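Local coordinates for secreted protein ASP-2 (Necator americanus, PDB 1U53) that is of unknown function but belongs to the CAP family of pathogenesis-related-1 proteins and is a vaccine antigen for human hookworm infection, at residues K106-G110 against H134-V139; V71-S75 against E85-M89; C57-K61 against K145-Y149. All blocks are in the same frame, centred on the assembly; numbering follows the deposited sequence.

Contact 1 (K106-G110 against H134-V139); sequences KAWFG and HYTQMV
Y135 presents the edge of its ring to the face of F109 in an offset edge-to-face pair, centroids 5.4 Å apart and planes at 70°. The closest atoms are F109 CE1 and Y135 CE1 at 3.6 Å. Of the V139 methyls, CG1 comes to the F109 edge, while CG2 lies above one face of Y135, toward the rim. Both aromatic side chains leave the backbone with CG anti to N (chi1 -173° in F109), and the two run side by side, pointing the same way. W108 and H134 form a second aromatic pair: the five-membered ring of W108 and the imidazole are nearly parallel (19°) but slid apart, with centroids 4.9 Å from each other, so they barely overlap. Here it is the CB of H134 that fills the contact, 3.6 Å from W108 CD1. M138 links the two aromatic clusters. Its sulfur lies at the edge of the indole, with SD 3.5 Å from W108 CB, and also reaches F109, with SD 3.9 Å from F109 CB. No hydrogen bond joins helix 97-109 to helix 133-138 here: Y135 N lies near W108 O but at a poor angle, and instead gives its hydrogen to E111 OE1. E111 OE2 is bonded to H134 ND1, and W108 NE1 is bonded to I87 O on strand 84-90. H134 and Y135 belong to the GHYTQ sequence of the CAP signature, and in relatives this histidine and a glutamate probably equivalent to E111 line the central cavity. The chemistry thus implies a division of labour: apolar packing joins the helices, while W108 NE1, H134 ND1 and the backbone N of Y135 find partners outside it, with E111 probably fixing the rotation of the imidazole.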
# COMPACT_ATOMS: atom_id res chain seq x y z
N LYS A 106 4.60 -1.08 -7.79
CA LYS A 106 4.28 -0.38 -9.06
C LYS A 106 2.94 -0.82 -9.64
O LYS A 106 2.20 0.01 -10.15
CB LYS A 106 5.38 -0.61 -10.11
CG LYS A 106 6.70 0.08 -9.79
CD LYS A 106 7.69 -0.40 -10.86
CE LYS A 106 8.86 0.49 -11.04
NZ LYS A 106 9.79 -0.12 -12.10
N ALA A 107 2.64 -2.13 -9.62
CA ALA A 107 1.39 -2.65 -10.22
C ALA A 107 0.18 -2.13 -9.47
O ALA A 107 -0.86 -1.81 -10.05
CB ALA A 107 1.38 -4.18 -10.19
N TRP A 108 0.31 -2.09 -8.15
CA TRP A 108 -0.80 -1.60 -7.31
C TRP A 108 -1.00 -0.12 -7.53
O TRP A 108 -2.13 0.35 -7.75
CB TRP A 108 -0.53 -1.87 -5.83
CG TRP A 108 -0.46 -3.36 -5.49
CD1 TRP A 108 -1.11 -4.39 -6.13
CD2 TRP A 108 0.29 -3.95 -4.43
NE1 TRP A 108 -0.76 -5.61 -5.55
CE2 TRP A 108 0.11 -5.35 -4.51
CE3 TRP A 108 1.16 -3.42 -3.43
CZ2 TRP A 108 0.68 -6.23 -3.60
CZ3 TRP A 108 1.74 -4.31 -2.53
CH2 TRP A 108 1.52 -5.71 -2.65
N PHE A 109 0.08 0.63 -7.42
CA PHE A 109 -0.02 2.08 -7.53
C PHE A 109 -0.45 2.48 -8.93
O PHE A 109 -1.11 3.50 -9.10
CB PHE A 109 1.31 2.71 -7.18
CG PHE A 109 1.23 4.21 -7.11
CD1 PHE A 109 0.77 4.84 -5.93
CD2 PHE A 109 1.58 4.98 -8.20
CE1 PHE A 109 0.70 6.22 -5.87
CE2 PHE A 109 1.47 6.37 -8.14
CZ PHE A 109 1.05 6.99 -6.99
N GLY A 110 -0.11 1.66 -9.92
CA GLY A 110 -0.37 2.01 -11.32
C GLY A 110 -1.84 2.10 -11.69
O GLY A 110 -2.17 2.68 -12.72
N HIS A 134 -6.33 -1.54 -5.08
CA HIS A 134 -4.97 -1.75 -4.55
C HIS A 134 -4.31 -0.39 -4.34
O HIS A 134 -3.65 -0.16 -3.34
CB HIS A 134 -4.12 -2.61 -5.49
CG HIS A 134 -4.71 -3.94 -5.80
ND1 HIS A 134 -5.33 -4.22 -7.00
CD2 HIS A 134 -4.77 -5.08 -5.07
CE1 HIS A 134 -5.75 -5.48 -7.00
NE2 HIS A 134 -5.43 -6.02 -5.83
N TYR A 135 -4.42 0.52 -5.31
CA TYR A 135 -3.97 1.90 -5.11
C TYR A 135 -4.57 2.57 -3.90
O TYR A 135 -3.83 3.17 -3.09
CB TYR A 135 -4.26 2.73 -6.39
CG TYR A 135 -4.19 4.23 -6.14
CD1 TYR A 135 -2.97 4.87 -6.04
CD2 TYR A 135 -5.35 4.98 -5.95
CE1 TYR A 135 -2.90 6.23 -5.80
CE2 TYR A 135 -5.28 6.34 -5.70
CZ TYR A 135 -4.06 6.94 -5.61
OH TYR A 135 -3.99 8.28 -5.37
N THR A 136 -5.89 2.49 -3.75
CA THR A 136 -6.54 3.25 -2.66
C THR A 136 -6.06 2.73 -1.30
O THR A 136 -5.99 3.48 -0.33
CB THR A 136 -8.09 3.19 -2.75
OG1 THR A 136 -8.50 1.81 -2.74
CG2 THR A 136 -8.55 3.83 -4.01
N GLN A 137 -5.75 1.43 -1.20
CA GLN A 137 -5.17 0.96 0.05
C GLN A 137 -3.74 1.50 0.27
O GLN A 137 -3.37 1.86 1.38
CB GLN A 137 -5.26 -0.58 0.16
CG GLN A 137 -4.60 -1.15 1.41
CD GLN A 137 -5.24 -0.67 2.74
OE1 GLN A 137 -4.83 0.36 3.35
NE2 GLN A 137 -6.20 -1.45 3.24
N MET A 138 -2.94 1.59 -0.80
CA MET A 138 -1.58 2.07 -0.60
C MET A 138 -1.60 3.50 -0.06
O MET A 138 -0.72 3.86 0.71
CB MET A 138 -0.80 2.08 -1.92
CG MET A 138 -0.34 0.70 -2.32
SD MET A 138 0.68 0.76 -3.84
CE MET A 138 2.22 1.37 -3.11
N VAL A 139 -2.53 4.34 -0.54
CA VAL A 139 -2.55 5.74 -0.12
C VAL A 139 -3.67 6.11 0.86
O VAL A 139 -4.04 7.28 0.98
CB VAL A 139 -2.58 6.72 -1.33
CG1 VAL A 139 -1.34 6.45 -2.30
CG2 VAL A 139 -3.92 6.59 -2.13

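Contact 2 (V71-S75 against E85-M89); sequences VFKHS and ENIFM
The phenyl ring of F72 is held between two side chains of strand 84-90. I87 CD1 makes a CH-pi contact with one face, 3.8 Å from the F72 ring centroid and only 12° off the normal, and M89 brings its sulfur over the opposite face, SD lying 4.0 Å from the centroid of F72 in a Met-aromatic contact. The strand backbone between them meets the ring edge, with F88 C 3.7 Å from F72 CE1. The same I87 methyl also covers a face of H74, CD1 standing 4.2 Å from the imidazole centroid, and so touches a face of each ring. A chi1 of 62° places I87 CG1 between the backbone N and the carbonyl carbon, which carries CD1 out to both. Polar contacts take over farther along. S75 OG donates to E85 OE2 at 2.6 Å, on the syn side but 32° out of the carboxylate plane, and S75 N donates to OE1, whose position is less certain. H74 NE2 makes a weak bond to E85 O. In the second shell, N66 ND2 and Q162 NE2 also donate to E85 OE2, and N66 holds K73 O as well, so one amide steadies both segments. H74 and E85 probably correspond to two of the four cavity residues of CAP relatives. The loop following helix 57-67 thus runs antiparallel along strand 84-90, an outermost strand of the sheet, whose backbone pairs with strand 157-164; F88 points away from the loop and packs on A104 and A107 of helix 97-109.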
# COMPACT_ATOMS: atom_id res chain seq x y z
N VAL A 71 -1.30 -19.91 -2.75
CA VAL A 71 -2.56 -19.80 -3.50
C VAL A 71 -2.80 -18.30 -3.64
O VAL A 71 -2.77 -17.55 -2.64
CB VAL A 71 -3.72 -20.41 -2.75
CG1 VAL A 71 -4.98 -20.29 -3.59
CG2 VAL A 71 -3.43 -21.92 -2.46
N PHE A 72 -2.99 -17.86 -4.87
CA PHE A 72 -3.24 -16.43 -5.11
C PHE A 72 -4.66 -16.10 -4.68
O PHE A 72 -5.61 -16.29 -5.45
CB PHE A 72 -3.06 -16.12 -6.60
CG PHE A 72 -3.15 -14.65 -6.95
CD1 PHE A 72 -2.12 -13.77 -6.63
CD2 PHE A 72 -4.27 -14.14 -7.59
CE1 PHE A 72 -2.24 -12.42 -6.97
CE2 PHE A 72 -4.37 -12.78 -7.94
CZ PHE A 72 -3.37 -11.92 -7.60
N LYS A 73 -4.83 -15.62 -3.44
CA LYS A 73 -6.17 -15.38 -2.92
C LYS A 73 -6.09 -14.46 -1.72
O LYS A 73 -5.21 -14.60 -0.87
CB LYS A 73 -6.82 -16.72 -2.48
CG LYS A 73 -8.34 -16.60 -2.27
CD LYS A 73 -8.90 -17.85 -1.58
CE LYS A 73 -10.42 -17.71 -1.38
NZ LYS A 73 -11.10 -17.21 -2.62
N HIS A 74 -7.04 -13.55 -1.65
CA HIS A 74 -7.20 -12.76 -0.43
C HIS A 74 -7.52 -13.64 0.76
O HIS A 74 -8.26 -14.63 0.65
CB HIS A 74 -8.28 -11.69 -0.62
CG HIS A 74 -7.74 -10.46 -1.28
ND1 HIS A 74 -8.03 -10.13 -2.58
CD2 HIS A 74 -6.88 -9.52 -0.83
CE1 HIS A 74 -7.39 -9.01 -2.90
NE2 HIS A 74 -6.70 -8.62 -1.84
N SER A 75 -6.98 -13.25 1.91
CA SER A 75 -7.26 -13.92 3.17
C SER A 75 -8.57 -13.46 3.76
O SER A 75 -9.08 -12.35 3.51
CB SER A 75 -6.12 -13.65 4.20
OG SER A 75 -5.92 -12.24 4.37
N GLU A 85 -5.35 -5.59 2.74
CA GLU A 85 -4.45 -6.52 2.08
C GLU A 85 -4.40 -6.25 0.58
O GLU A 85 -5.48 -6.06 -0.07
CB GLU A 85 -4.95 -7.94 2.29
CG GLU A 85 -4.03 -9.04 1.66
CD GLU A 85 -4.61 -10.41 1.97
OE1 GLU A 85 -5.66 -10.76 1.36
OE2 GLU A 85 -4.10 -11.08 2.90
N ASN A 86 -3.18 -6.27 0.02
CA ASN A 86 -2.99 -6.23 -1.46
C ASN A 86 -2.20 -7.45 -1.83
O ASN A 86 -1.27 -7.83 -1.12
CB ASN A 86 -2.14 -5.03 -1.85
CG ASN A 86 -2.95 -3.75 -1.94
OD1 ASN A 86 -4.16 -3.82 -2.20
ND2 ASN A 86 -2.29 -2.58 -1.85
N ILE A 87 -2.56 -8.10 -2.94
CA ILE A 87 -1.79 -9.28 -3.35
C ILE A 87 -1.28 -9.12 -4.79
O ILE A 87 -1.84 -8.32 -5.58
CB ILE A 87 -2.62 -10.59 -3.23
CG1 ILE A 87 -3.83 -10.57 -4.15
CG2 ILE A 87 -2.98 -10.84 -1.76
CD1 ILE A 87 -4.65 -11.89 -4.09
N PHE A 88 -0.18 -9.79 -5.12
CA PHE A 88 0.44 -9.65 -6.46
C PHE A 88 1.14 -10.94 -6.78
O PHE A 88 1.64 -11.63 -5.88
CB PHE A 88 1.47 -8.50 -6.46
CG PHE A 88 2.38 -8.45 -7.69
CD1 PHE A 88 1.99 -7.79 -8.83
CD2 PHE A 88 3.63 -9.05 -7.65
CE1 PHE A 88 2.86 -7.73 -9.97
CE2 PHE A 88 4.50 -9.03 -8.79
CZ PHE A 88 4.08 -8.35 -9.94
N MET A 89 1.19 -11.29 -8.06
CA MET A 89 2.02 -12.45 -8.41
C MET A 89 2.71 -12.21 -9.74
O MET A 89 2.20 -11.50 -10.62
CB MET A 89 1.21 -13.74 -8.49
CG MET A 89 0.11 -13.69 -9.55
SD MET A 89 -0.72 -15.28 -9.66
CE MET A 89 0.43 -16.17 -10.63

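Contact 3 (C57-K61 against K145-Y149); sequences CEVEK and KLGCY
V59 lays its CG1 methyl over the backbone of G147, 3.4 Å from G147 N, and the same branch reaches L146 C at 4.1 Å. CG1 stands anti to the backbone N (chi1 180°), which directs it down onto the strand, while CG2 comes more loosely toward K145 CB. One residue on, the main chains themselves meet: E60 N is 3.5 Å from G147 CA, and the CA atoms of E60 and G147 are 3.8 Å apart. Such an approach depends on the absence of a side chain at G147, because a CB there would point straight into the helix backbone. The helix axis accordingly comes within 5.7 Å of the strand axis, crossing it at -42°. E60 then slants across the strand, its CG 3.2 Å from C148 O and near the plane of the Y149 ring at its edge. Beyond CG the chain stays extended and delivers the carboxylate to partners outside the two segments: OE2 forms a salt bridge with R17 and a hydrogen bond with Y55 OH, which also pairs with C148 N, and OE1 is bonded by N10 ND2, while N10 O pairs with Y149 OH. L146 and C148 point away, toward F20 of helix 14-32, so that helices 57-67 and 14-32 cover opposite faces of the sheet, as in the alpha-beta-alpha sandwich of the CAP fold, with disulfides C57-C7 and C148-C161 holding each segment to another part of the chain. Without a hydrogen bond of its own across it, the interface is close van der Waals packing around a glycine, and the buried E60 carboxylate is probably kept ionised by R17 and its neutral donors.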
# COMPACT_ATOMS: atom_id res chain seq x y z
N CYS A 57 6.39 -5.84 12.14
CA CYS A 57 6.74 -7.24 11.92
C CYS A 57 5.56 -8.18 12.15
O CYS A 57 5.55 -9.30 11.62
CB CYS A 57 7.87 -7.67 12.89
SG CYS A 57 9.34 -6.69 12.80
N GLU A 58 4.62 -7.76 13.02
CA GLU A 58 3.41 -8.56 13.23
C GLU A 58 2.48 -8.60 12.03
O GLU A 58 1.86 -9.63 11.73
CB GLU A 58 2.67 -8.13 14.52
CG GLU A 58 3.47 -8.50 15.77
CD GLU A 58 3.62 -10.00 15.89
OE1 GLU A 58 4.75 -10.52 15.70
OE2 GLU A 58 2.56 -10.65 16.07
N VAL A 59 2.38 -7.48 11.35
CA VAL A 59 1.63 -7.39 10.09
C VAL A 59 2.33 -8.23 9.04
O VAL A 59 1.69 -8.94 8.26
CB VAL A 59 1.51 -5.95 9.67
CG1 VAL A 59 0.72 -5.86 8.33
CG2 VAL A 59 0.70 -5.17 10.77
N GLU A 60 3.67 -8.18 9.01
CA GLU A 60 4.41 -9.09 8.09
C GLU A 60 4.08 -10.58 8.34
O GLU A 60 3.95 -11.38 7.41
CB GLU A 60 5.93 -8.90 8.24
CG GLU A 60 6.74 -9.89 7.44
CD GLU A 60 8.22 -9.59 7.57
OE1 GLU A 60 8.88 -10.41 8.24
OE2 GLU A 60 8.68 -8.56 7.03
N LYS A 61 3.90 -10.91 9.63
CA LYS A 61 3.63 -12.30 10.02
C LYS A 61 2.35 -12.75 9.43
O LYS A 61 2.29 -13.82 8.85
CB LYS A 61 3.49 -12.38 11.53
CG LYS A 61 3.06 -13.74 12.02
CD LYS A 61 2.75 -13.67 13.51
CE LYS A 61 2.31 -15.04 14.03
NZ LYS A 61 3.31 -16.16 13.77
N LYS A 145 0.56 1.28 9.33
CA LYS A 145 1.43 0.11 9.51
C LYS A 145 1.41 -0.72 8.22
O LYS A 145 0.36 -0.96 7.66
CB LYS A 145 0.89 -0.77 10.65
CG LYS A 145 0.88 -0.05 12.04
CD LYS A 145 0.21 -0.95 13.11
CE LYS A 145 0.60 -0.52 14.55
NZ LYS A 145 1.99 -0.90 14.89
N LEU A 146 2.58 -1.19 7.81
CA LEU A 146 2.72 -1.99 6.61
C LEU A 146 3.52 -3.20 6.98
O LEU A 146 4.50 -3.09 7.73
CB LEU A 146 3.54 -1.18 5.56
CG LEU A 146 3.81 -1.92 4.26
CD1 LEU A 146 2.50 -2.11 3.52
CD2 LEU A 146 4.79 -1.12 3.35
N GLY A 147 3.15 -4.37 6.47
CA GLY A 147 4.02 -5.55 6.66
C GLY A 147 3.78 -6.44 5.45
O GLY A 147 2.62 -6.64 5.09
N CYS A 148 4.84 -6.96 4.82
CA CYS A 148 4.64 -7.76 3.61
C CYS A 148 5.49 -9.01 3.62
O CYS A 148 6.46 -9.11 4.36
CB CYS A 148 5.07 -6.91 2.39
SG CYS A 148 4.36 -5.24 2.34
N TYR A 149 5.17 -9.92 2.72
CA TYR A 149 6.01 -11.11 2.55
C TYR A 149 6.01 -11.51 1.09
O TYR A 149 4.96 -11.42 0.42
CB TYR A 149 5.49 -12.24 3.44
CG TYR A 149 6.48 -13.38 3.62
CD1 TYR A 149 7.42 -13.34 4.67
CD2 TYR A 149 6.51 -14.47 2.74
CE1 TYR A 149 8.35 -14.36 4.79
CE2 TYR A 149 7.43 -15.48 2.88
CZ TYR A 149 8.34 -15.43 3.91
OH TYR A 149 9.25 -16.47 4.07

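From the N terminus, helix 57-67 provides the first half of contact 3, whose partner strand comes more than eighty residues later. Inside that long span, contact 2 opens at 71-75 and closes a short loop onto strand 84-90. Contact 1 follows in series, opening near the end of helix 97-109 and closing on helix 133-138 just before strand 145-152 completes contact 3. No loops cross. Contacts 1 and 2 adjoin, with centres about 14 Å apart, because the helices of contact 1 pack against the strand of contact 2. Contact 3 touches neither; it ties helix 57-67 to the inner strand 145-152, and contact 2 ties the loop at 71-75 to the edge strand 84-90 of the same sheet.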